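Local atomic coordinates of protease 2A (Rhinovirus C, PDB entry 5X45), a protein that is a chymotrypsin-like cysteine protease that probably cleaves the viral polyprotein and host proteins, and carries a bound zinc ion. Residues D48-C59 and K110-I118; Q92-C102 and N127-Y137. All coordinates share one frame; numbering follows the deposited sequence.

Contact 1 (D48-C59 and K110-I118); sequences DVIPCCDCTAGC and KLLCKHGVI. With ZN (zinc ion), chain E.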
loop_
_atom_site.group_PDB
_atom_site.type_symbol
_atom_site.label_atom_id
_atom_site.label_comp_id
_atom_site.label_asym_id
_atom_site.label_seq_id
_atom_site.Cartn_x
_atom_site.Cartn_y
_atom_site.Cartn_z
ATOM N N ASP A 48 4.100 6.148 -12.051
ATOM C CA ASP A 48 4.450 6.268 -10.628
ATOM C C ASP A 48 5.934 6.046 -10.337
ATOM O O ASP A 48 6.621 5.305 -11.046
ATOM C CB ASP A 48 3.623 5.291 -9.784
ATOM C CG ASP A 48 2.127 5.477 -9.970
ATOM O OD1 ASP A 48 1.691 6.647 -10.127
ATOM O OD2 ASP A 48 1.397 4.453 -9.950
ATOM N N VAL A 49 6.402 6.658 -9.251
ATOM C CA VAL A 49 7.799 6.562 -8.836
ATOM C C VAL A 49 7.902 6.259 -7.343
ATOM O O VAL A 49 7.349 6.981 -6.512
ATOM C CB VAL A 49 8.563 7.865 -9.137
ATOM C CG1 VAL A 49 9.958 7.829 -8.521
ATOM C CG2 VAL A 49 8.636 8.100 -10.642
ATOM N N ILE A 50 8.600 5.181 -7.002
ATOM C CA ILE A 50 8.852 4.861 -5.604
ATOM C C ILE A 50 10.212 5.420 -5.188
ATOM O O ILE A 50 11.244 4.961 -5.664
ATOM C CB ILE A 50 8.778 3.344 -5.363
ATOM C CG1 ILE A 50 7.417 2.821 -5.833
ATOM C CG2 ILE A 50 9.024 3.006 -3.891
ATOM C CD1 ILE A 50 7.334 1.322 -5.917
ATOM N N PRO A 51 10.183 6.425 -4.338
ATOM C CA PRO A 51 11.368 7.156 -3.930
ATOM C C PRO A 51 12.196 6.396 -2.949
ATOM O O PRO A 51 11.724 5.505 -2.321
ATOM C CB PRO A 51 10.796 8.399 -3.268
ATOM C CG PRO A 51 9.398 8.081 -2.946
ATOM C CD PRO A 51 8.964 6.896 -3.683
ATOM N N CYS A 52 13.445 6.762 -2.819
ATOM C CA CYS A 52 14.296 6.160 -1.829
ATOM C C CYS A 52 14.481 7.147 -0.737
ATOM O O CYS A 52 15.503 7.202 -0.137
ATOM C CB CYS A 52 15.630 5.789 -2.438
ATOM S SG CYS A 52 15.490 4.368 -3.523
ATOM N N CYS A 53 13.467 7.940 -0.493
ATOM C CA CYS A 53 13.511 8.886 0.575
ATOM C C CYS A 53 13.236 8.205 1.906
ATOM O O CYS A 53 13.133 6.995 2.014
ATOM C CB CYS A 53 12.590 10.100 0.300
ATOM S SG CYS A 53 10.782 9.975 0.303
ATOM N N ASP A 54 13.153 9.038 2.911
ATOM C CA ASP A 54 12.937 8.666 4.309
ATOM C C ASP A 54 11.597 9.172 4.864
ATOM O O ASP A 54 11.272 8.926 6.029
ATOM C CB ASP A 54 14.101 9.186 5.164
ATOM C CG ASP A 54 14.225 10.709 5.130
ATOM O OD1 ASP A 54 14.053 11.308 4.042
ATOM O OD2 ASP A 54 14.539 11.301 6.187
ATOM N N CYS A 55 10.836 9.885 4.034
ATOM C CA CYS A 55 9.574 10.502 4.460
ATOM C C CYS A 55 8.579 9.545 5.124
ATOM O O CYS A 55 8.509 8.359 4.791
ATOM C CB CYS A 55 8.890 11.176 3.271
ATOM S SG CYS A 55 9.771 12.607 2.637
ATOM N N THR A 56 7.825 10.079 6.082
ATOM C CA THR A 56 6.765 9.336 6.757
ATOM C C THR A 56 5.456 10.125 6.738
ATOM O O THR A 56 4.426 9.650 7.210
ATOM C CB THR A 56 7.140 9.017 8.223
ATOM O OG1 THR A 56 7.623 10.206 8.866
ATOM C CG2 THR A 56 8.209 7.924 8.286
ATOM N N ALA A 57 5.514 11.347 6.217
ATOM C CA ALA A 57 4.334 12.198 6.106
ATOM C C ALA A 57 3.997 12.494 4.647
ATOM O O ALA A 57 4.887 12.690 3.815
ATOM C CB ALA A 57 4.539 13.501 6.877
ATOM N N GLY A 58 2.705 12.548 4.346
ATOM C CA GLY A 58 2.256 12.842 3.003
ATOM C C GLY A 58 0.748 12.870 2.899
ATOM O O GLY A 58 0.051 13.360 3.790
ATOM N N CYS A 59 0.238 12.343 1.798
ATOM C CA CYS A 59 -1.192 12.323 1.563
ATOM C C CYS A 59 -1.613 10.989 0.977
ATOM O O CYS A 59 -0.815 10.309 0.333
ATOM C CB CYS A 59 -1.598 13.459 0.634
ATOM S SG CYS A 59 -0.639 13.480 -0.878
ATOM N N LYS A 110 -3.273 4.778 -2.529
ATOM C CA LYS A 110 -1.878 5.185 -2.507
ATOM C C LYS A 110 -1.534 6.186 -1.420
ATOM O O LYS A 110 -2.308 7.094 -1.142
ATOM C CB LYS A 110 -1.490 5.770 -3.867
ATOM C CG LYS A 110 -1.450 4.738 -4.977
ATOM C CD LYS A 110 -0.998 5.345 -6.282
ATOM C CE LYS A 110 -2.133 6.034 -6.997
ATOM N NZ LYS A 110 -1.686 6.615 -8.296
ATOM N N LEU A 111 -0.345 6.017 -0.846
ATOM C CA LEU A 111 0.267 6.991 0.047
ATOM C C LEU A 111 1.445 7.661 -0.658
ATOM O O LEU A 111 2.409 6.997 -1.061
ATOM C CB LEU A 111 0.737 6.326 1.342
ATOM C CG LEU A 111 1.619 7.165 2.269
ATOM C CD1 LEU A 111 0.870 8.396 2.745
ATOM C CD2 LEU A 111 2.059 6.333 3.459
ATOM N N LEU A 112 1.370 8.983 -0.783
ATOM C CA LEU A 112 2.398 9.751 -1.482
ATOM C C LEU A 112 3.091 10.774 -0.601
ATOM O O LEU A 112 2.464 11.442 0.219
ATOM C CB LEU A 112 1.804 10.487 -2.684
ATOM C CG LEU A 112 1.303 9.655 -3.851
ATOM C CD1 LEU A 112 -0.196 9.478 -3.742
ATOM C CD2 LEU A 112 1.691 10.343 -5.149
ATOM N N CYS A 113 4.398 10.881 -0.776
ATOM C CA CYS A 113 5.141 12.028 -0.281
ATOM C C CYS A 113 5.460 12.938 -1.469
ATOM O O CYS A 113 4.993 12.705 -2.579
ATOM C CB CYS A 113 6.409 11.575 0.431
ATOM S SG CYS A 113 7.626 10.852 -0.681
ATOM N N LYS A 114 6.269 13.962 -1.247
ATOM C CA LYS A 114 6.613 14.879 -2.317
ATOM C C LYS A 114 7.331 14.153 -3.465
ATOM O O LYS A 114 7.132 14.474 -4.632
ATOM C CB LYS A 114 7.479 16.012 -1.767
ATOM C CG LYS A 114 8.233 16.787 -2.826
ATOM C CD LYS A 114 9.489 17.428 -2.252
ATOM C CE LYS A 114 10.310 18.054 -3.358
ATOM N NZ LYS A 114 9.471 18.966 -4.188
ATOM N N HIS A 115 8.148 13.160 -3.128
ATOM C CA HIS A 115 8.996 12.487 -4.111
ATOM C C HIS A 115 8.331 11.324 -4.868
ATOM O O HIS A 115 8.844 10.876 -5.892
ATOM C CB HIS A 115 10.267 12.002 -3.421
ATOM C CG HIS A 115 11.017 13.097 -2.734
ATOM N ND1 HIS A 115 11.163 13.159 -1.364
ATOM C CD2 HIS A 115 11.645 14.190 -3.229
ATOM C CE1 HIS A 115 11.858 14.236 -1.047
ATOM N NE2 HIS A 115 12.162 14.880 -2.158
ATOM N N GLY A 116 7.190 10.846 -4.383
ATOM C CA GLY A 116 6.475 9.793 -5.078
ATOM C C GLY A 116 5.625 8.922 -4.179
ATOM O O GLY A 116 5.259 9.310 -3.072
ATOM N N VAL A 117 5.290 7.741 -4.675
ATOM C CA VAL A 117 4.466 6.803 -3.935
ATOM C C VAL A 117 5.325 5.959 -2.993
ATOM O O VAL A 117 6.272 5.307 -3.430
ATOM C CB VAL A 117 3.695 5.878 -4.884
ATOM C CG1 VAL A 117 2.672 5.058 -4.101
ATOM C CG2 VAL A 117 3.001 6.700 -5.967
ATOM N N ILE A 118 5.001 5.961 -1.706
ATOM C CA ILE A 118 5.800 5.202 -0.755
ATOM C C ILE A 118 5.003 4.072 -0.106
ATOM O O ILE A 118 5.576 3.242 0.593
ATOM C CB ILE A 118 6.368 6.102 0.378
ATOM C CG1 ILE A 118 5.232 6.755 1.164
ATOM C CG2 ILE A 118 7.322 7.145 -0.176
ATOM C CD1 ILE A 118 5.706 7.588 2.327
HETATM ZN ZN ZN E . 9.871 11.685 0.159
HETATM O O HOH W 1 6.349 14.716 1.979
#
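Pro51 packs beside His115 where a zinc site of three cysteines and one histidine joins a long loop to the hairpin 110-118 of a chymotrypsin-like barrel. His115 CB lies 3.6 Å from Pro51 CB. With chi1 at -56°, CG stands beside its own backbone N, which swings the ring toward the metal. ND1 then bonds the zinc ion at 2.5 Å, while CE1 flanks that bond. Cys53 SG and Cys55 SG sit at the ring edge, near its plane, and Lys114 CG covers the rim of one face. Cys53 SG (1.9 Å), Cys55 SG (2.6 Å) and Cys113 SG (2.5 Å to the zinc ion) complete a roughly tetrahedral shell, two ligands from each segment. Next to the zinc site, Pro51 CG meets Ile118 CG2 at 3.6 Å, the two side chains crossing at about a right angle.

Backbone bonds pin the loop on both flanks. Cys59 and Leu112 form an antiparallel hydrogen-bonded pair: Leu112 N reaches Cys59 O at 2.8 Å with a straight N-H...O angle of 179°, and Cys59 N answers to Leu112 O. At the other flank, Val117 N donates to Val49 O (2.9 Å) at a bent 139°. Beyond it Asp48 OD1 makes only a long salt bridge to Lys110 NZ; Asp48 OD2 accepts from His10 N, and Lys110 NZ donates to Gly3 O.

Contact 2 (Q92-C102 and N127-Y137); sequences QYNLLIGEGHC and NHVAFTDLRPY
Leu96 and Phe131 form a hydrogen-bonded antiparallel pair at the heart of two adjacent strands, 95-98 and 129-133, of the six-stranded barrel. Leu96 N donates to Phe131 O and Phe131 N to Leu96 O, both at 2.8 Å, the latter donor lying in the carbonyl plane. Gly98 and Val129 repeat the reciprocal pattern, and Asp133 N extends it to Asn94 O (3.1 Å) with an N-H...O angle of 176°. The axes of the two strands, 154° apart and 4.6 Å at closest, fit a twisted antiparallel pair.

On one face, Ile97 and Leu95 converge on Ala130. The second torsion of Ile97, -81°, bends CD1 across to Ala130 CB at 3.5 Å, while Leu95 CD2 approaches the same methyl at 3.8 Å. On the other face, Leu96 CD1 approaches Asp133 CB at 3.9 Å and also nears Arg135 NH2, the leucine and arginine side chains crossing at about a right angle.

The second shell fixes Asp133. Its OD1 takes both Arg135 N, closing an Asx turn, and Arg135 NE, which it meets with its syn lone pair; Arg135 NH2 meets OD2 at 2.8 Å from above the carboxylate plane. This side-on grip orients the arginine, whose NH1 continues to Cys55 O.

Further out, Leu95 and Ile97 touch Tyr79 of strand 78-81. On the Leu96 side of the sheet, Phe131 meets the Tyr60 ring edge-to-face. Strand 67-76 borders 95-98 and strand 116-124 borders 129-133, and Cys73 and Ile121 of those strands pack on Phe131.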
loop_
_atom_site.group_PDB
_atom_site.type_symbol
_atom_site.label_atom_id
_atom_site.label_comp_id
_atom_site.label_asym_id
_atom_site.label_seq_id
_atom_site.Cartn_x
_atom_site.Cartn_y
_atom_site.Cartn_z
ATOM N N GLN A 92 1.814 -8.628 9.913
ATOM C CA GLN A 92 2.412 -8.058 8.715
ATOM C C GLN A 92 3.644 -7.231 9.089
ATOM O O GLN A 92 3.809 -6.837 10.239
ATOM C CB GLN A 92 1.389 -7.215 7.941
ATOM C CG GLN A 92 0.433 -8.059 7.098
ATOM C CD GLN A 92 -0.388 -7.247 6.105
ATOM O OE1 GLN A 92 0.023 -6.173 5.663
ATOM N NE2 GLN A 92 -1.549 -7.775 5.732
ATOM N N TYR A 93 4.523 -7.015 8.116
ATOM C CA TYR A 93 5.804 -6.345 8.351
ATOM C C TYR A 93 5.931 -5.032 7.578
ATOM O O TYR A 93 5.249 -4.826 6.568
ATOM C CB TYR A 93 6.961 -7.286 8.000
ATOM C CG TYR A 93 7.012 -8.494 8.905
ATOM C CD1 TYR A 93 7.677 -8.442 10.130
ATOM C CD2 TYR A 93 6.358 -9.671 8.567
ATOM C CE1 TYR A 93 7.711 -9.545 10.980
ATOM C CE2 TYR A 93 6.383 -10.771 9.406
ATOM C CZ TYR A 93 7.063 -10.702 10.610
ATOM O OH TYR A 93 7.093 -11.793 11.447
ATOM N N ASN A 94 6.791 -4.146 8.078
ATOM C CA ASN A 94 7.062 -2.855 7.444
ATOM C C ASN A 94 5.819 -2.007 7.202
ATOM O O ASN A 94 5.415 -1.769 6.062
ATOM C CB ASN A 94 7.824 -3.057 6.127
ATOM C CG ASN A 94 9.183 -3.719 6.337
ATOM O OD1 ASN A 94 9.428 -4.832 5.873
ATOM N ND2 ASN A 94 10.071 -3.028 7.039
ATOM N N LEU A 95 5.212 -1.549 8.290
ATOM C CA LEU A 95 4.020 -0.735 8.172
ATOM C C LEU A 95 4.260 0.716 8.538
ATOM O O LEU A 95 5.071 1.038 9.411
ATOM C CB LEU A 95 2.894 -1.307 9.032
ATOM C CG LEU A 95 2.402 -2.597 8.382
ATOM C CD1 LEU A 95 2.856 -3.798 9.189
ATOM C CD2 LEU A 95 0.895 -2.587 8.145
ATOM N N LEU A 96 3.528 1.583 7.850
ATOM C CA LEU A 96 3.375 2.966 8.257
ATOM C C LEU A 96 1.989 3.134 8.862
ATOM O O LEU A 96 1.000 2.703 8.275
ATOM C CB LEU A 96 3.573 3.896 7.067
ATOM C CG LEU A 96 4.952 3.777 6.420
ATOM C CD1 LEU A 96 4.877 4.187 4.959
ATOM C CD2 LEU A 96 5.961 4.626 7.180
ATOM N N ILE A 97 1.914 3.681 10.069
ATOM C CA ILE A 97 0.612 3.850 10.705
ATOM C C ILE A 97 0.315 5.309 11.007
ATOM O O ILE A 97 1.114 5.986 11.656
ATOM C CB ILE A 97 0.494 3.068 12.025
ATOM C CG1 ILE A 97 1.035 1.640 11.884
ATOM C CG2 ILE A 97 -0.950 3.097 12.517
ATOM C CD1 ILE A 97 0.078 0.676 11.258
ATOM N N GLY A 98 -0.841 5.780 10.551
ATOM C CA GLY A 98 -1.234 7.151 10.794
ATOM C C GLY A 98 -2.688 7.242 11.206
ATOM O O GLY A 98 -3.457 6.306 11.007
ATOM N N GLU A 99 -3.070 8.385 11.766
ATOM C CA GLU A 99 -4.466 8.628 12.070
ATOM C C GLU A 99 -5.153 9.026 10.782
ATOM O O GLU A 99 -4.651 9.845 10.018
ATOM C CB GLU A 99 -4.663 9.713 13.141
ATOM C CG GLU A 99 -3.463 9.993 14.049
ATOM C CD GLU A 99 -3.713 11.169 14.992
ATOM O OE1 GLU A 99 -2.977 12.180 14.935
ATOM O OE2 GLU A 99 -4.683 11.085 15.779
ATOM N N GLY A 100 -6.312 8.434 10.544
ATOM C CA GLY A 100 -7.032 8.676 9.315
ATOM C C GLY A 100 -8.158 7.689 9.149
ATOM O O GLY A 100 -8.175 6.644 9.789
ATOM N N HIS A 101 -9.123 8.047 8.314
ATOM C CA HIS A 101 -10.260 7.184 8.068
ATOM C C HIS A 101 -9.909 5.990 7.177
ATOM O O HIS A 101 -9.201 6.127 6.171
ATOM C CB HIS A 101 -11.391 7.967 7.427
ATOM C CG HIS A 101 -12.546 7.109 7.039
ATOM N ND1 HIS A 101 -13.474 6.653 7.952
ATOM C CD2 HIS A 101 -12.906 6.587 5.843
ATOM C CE1 HIS A 101 -14.370 5.911 7.328
ATOM N NE2 HIS A 101 -14.049 5.854 6.050
ATOM N N CYS A 102 -10.404 4.816 7.559
ATOM C CA CYS A 102 -10.209 3.622 6.751
ATOM C C CYS A 102 -11.357 2.636 6.942
ATOM O O CYS A 102 -11.761 2.341 8.062
ATOM C CB CYS A 102 -8.875 2.963 7.094
ATOM S SG CYS A 102 -8.444 1.546 6.066
ATOM N N ASN A 127 -10.011 5.305 13.154
ATOM C CA ASN A 127 -9.178 6.479 12.929
ATOM C C ASN A 127 -7.690 6.099 12.880
ATOM O O ASN A 127 -6.793 6.831 13.299
ATOM C CB ASN A 127 -9.488 7.523 14.010
ATOM C CG ASN A 127 -8.831 8.871 13.755
ATOM O OD1 ASN A 127 -7.886 8.994 12.990
ATOM N ND2 ASN A 127 -9.384 9.903 14.355
ATOM N N HIS A 128 -7.448 4.879 12.450
ATOM C CA HIS A 128 -6.117 4.472 12.095
ATOM C C HIS A 128 -6.117 3.826 10.723
ATOM O O HIS A 128 -7.032 3.076 10.366
ATOM C CB HIS A 128 -5.564 3.543 13.147
ATOM C CG HIS A 128 -5.019 4.285 14.308
ATOM N ND1 HIS A 128 -5.763 4.531 15.442
ATOM C CD2 HIS A 128 -3.861 4.959 14.457
ATOM C CE1 HIS A 128 -5.046 5.260 16.275
ATOM N NE2 HIS A 128 -3.889 5.540 15.701
ATOM N N VAL A 129 -5.091 4.140 9.950
ATOM C CA VAL A 129 -4.911 3.565 8.636
ATOM C C VAL A 129 -3.481 3.038 8.586
ATOM O O VAL A 129 -2.548 3.703 9.047
ATOM C CB VAL A 129 -5.201 4.592 7.525
ATOM C CG1 VAL A 129 -4.424 5.872 7.781
ATOM C CG2 VAL A 129 -4.891 4.001 6.137
ATOM N N ALA A 130 -3.324 1.829 8.058
ATOM C CA ALA A 130 -2.027 1.168 7.964
ATOM C C ALA A 130 -1.618 1.012 6.510
ATOM O O ALA A 130 -2.385 0.519 5.680
ATOM C CB ALA A 130 -2.074 -0.195 8.638
ATOM N N PHE A 131 -0.399 1.424 6.207
ATOM C CA PHE A 131 0.111 1.303 4.856
ATOM C C PHE A 131 1.269 0.312 4.845
ATOM O O PHE A 131 2.067 0.291 5.788
ATOM C CB PHE A 131 0.590 2.663 4.322
ATOM C CG PHE A 131 -0.399 3.790 4.504
ATOM C CD1 PHE A 131 -0.428 4.527 5.686
ATOM C CD2 PHE A 131 -1.277 4.135 3.478
ATOM C CE1 PHE A 131 -1.326 5.579 5.847
ATOM C CE2 PHE A 131 -2.176 5.185 3.632
ATOM C CZ PHE A 131 -2.202 5.910 4.823
ATOM N N THR A 132 1.368 -0.507 3.802
ATOM C CA THR A 132 2.630 -1.194 3.569
ATOM C C THR A 132 3.588 -0.203 2.929
ATOM O O THR A 132 3.251 0.479 1.967
ATOM C CB THR A 132 2.520 -2.444 2.672
ATOM O OG1 THR A 132 2.228 -2.060 1.327
ATOM C CG2 THR A 132 1.457 -3.338 3.162
ATOM N N ASP A 133 4.774 -0.116 3.505
ATOM C CA ASP A 133 5.837 0.695 2.967
ATOM C C ASP A 133 6.413 -0.057 1.767
ATOM O O ASP A 133 6.886 -1.186 1.906
ATOM C CB ASP A 133 6.898 0.949 4.049
ATOM C CG ASP A 133 7.952 1.973 3.630
ATOM O OD1 ASP A 133 8.112 2.247 2.415
ATOM O OD2 ASP A 133 8.623 2.512 4.540
ATOM N N LEU A 134 6.363 0.566 0.593
ATOM C CA LEU A 134 6.786 -0.086 -0.642
ATOM C C LEU A 134 8.294 0.005 -0.842
ATOM O O LEU A 134 8.867 -0.755 -1.625
ATOM C CB LEU A 134 6.082 0.533 -1.848
ATOM C CG LEU A 134 4.569 0.370 -1.837
ATOM C CD1 LEU A 134 3.983 1.130 -3.007
ATOM C CD2 LEU A 134 4.159 -1.091 -1.851
ATOM N N ARG A 135 8.930 0.945 -0.150
ATOM C CA ARG A 135 10.362 1.191 -0.326
ATOM C C ARG A 135 11.259 -0.032 -0.058
ATOM O O ARG A 135 12.180 -0.291 -0.841
ATOM C CB ARG A 135 10.795 2.385 0.533
ATOM C CG ARG A 135 10.224 3.703 0.022
ATOM C CD ARG A 135 10.436 4.839 1.004
ATOM N NE ARG A 135 9.651 4.631 2.216
ATOM C CZ ARG A 135 9.410 5.568 3.125
ATOM N NH1 ARG A 135 9.874 6.800 2.949
ATOM N NH2 ARG A 135 8.683 5.278 4.199
ATOM N N PRO A 136 10.992 -0.799 1.020
ATOM C CA PRO A 136 11.775 -2.033 1.188
ATOM C C PRO A 136 11.694 -2.992 -0.003
ATOM O O PRO A 136 12.651 -3.725 -0.247
ATOM C CB PRO A 136 11.137 -2.690 2.418
ATOM C CG PRO A 136 10.552 -1.567 3.187
ATOM C CD PRO A 136 10.082 -0.572 2.164
ATOM N N TYR A 137 10.574 -2.993 -0.723
ATOM C CA TYR A 137 10.353 -3.978 -1.780
ATOM C C TYR A 137 10.609 -3.488 -3.205
ATOM O O TYR A 137 10.430 -4.255 -4.146
ATOM C CB TYR A 137 8.920 -4.512 -1.690
ATOM C CG TYR A 137 8.543 -4.992 -0.307
ATOM C CD1 TYR A 137 8.053 -4.104 0.646
ATOM C CD2 TYR A 137 8.681 -6.326 0.054
ATOM C CE1 TYR A 137 7.710 -4.529 1.919
ATOM C CE2 TYR A 137 8.336 -6.759 1.324
ATOM C CZ TYR A 137 7.852 -5.857 2.255
ATOM O OH TYR A 137 7.507 -6.279 3.527
#

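How the contacts relate
From the N terminus the segments come in the order 48-59, 92-102, 110-118 and 127-137, so the two contacts cross rather than nest. Contact 1 closes a loop of 50 residues, which holds strand 67-76 and the whole of segment 92-102; contact 2 closes one of 24 residues, which holds the zinc-binding hairpin. Their centres lie 12 Å apart within one barrel, where strands 116-124 and 129-133 are neighbours. They also meet directly: Ile118 O and Leu134 N, 2.8 Å apart, probably form a hydrogen bond, and Pro51 O packs on Arg135 CG. The C-terminal end of contact 2 is thereby tied to the metal-bearing end of the barrel.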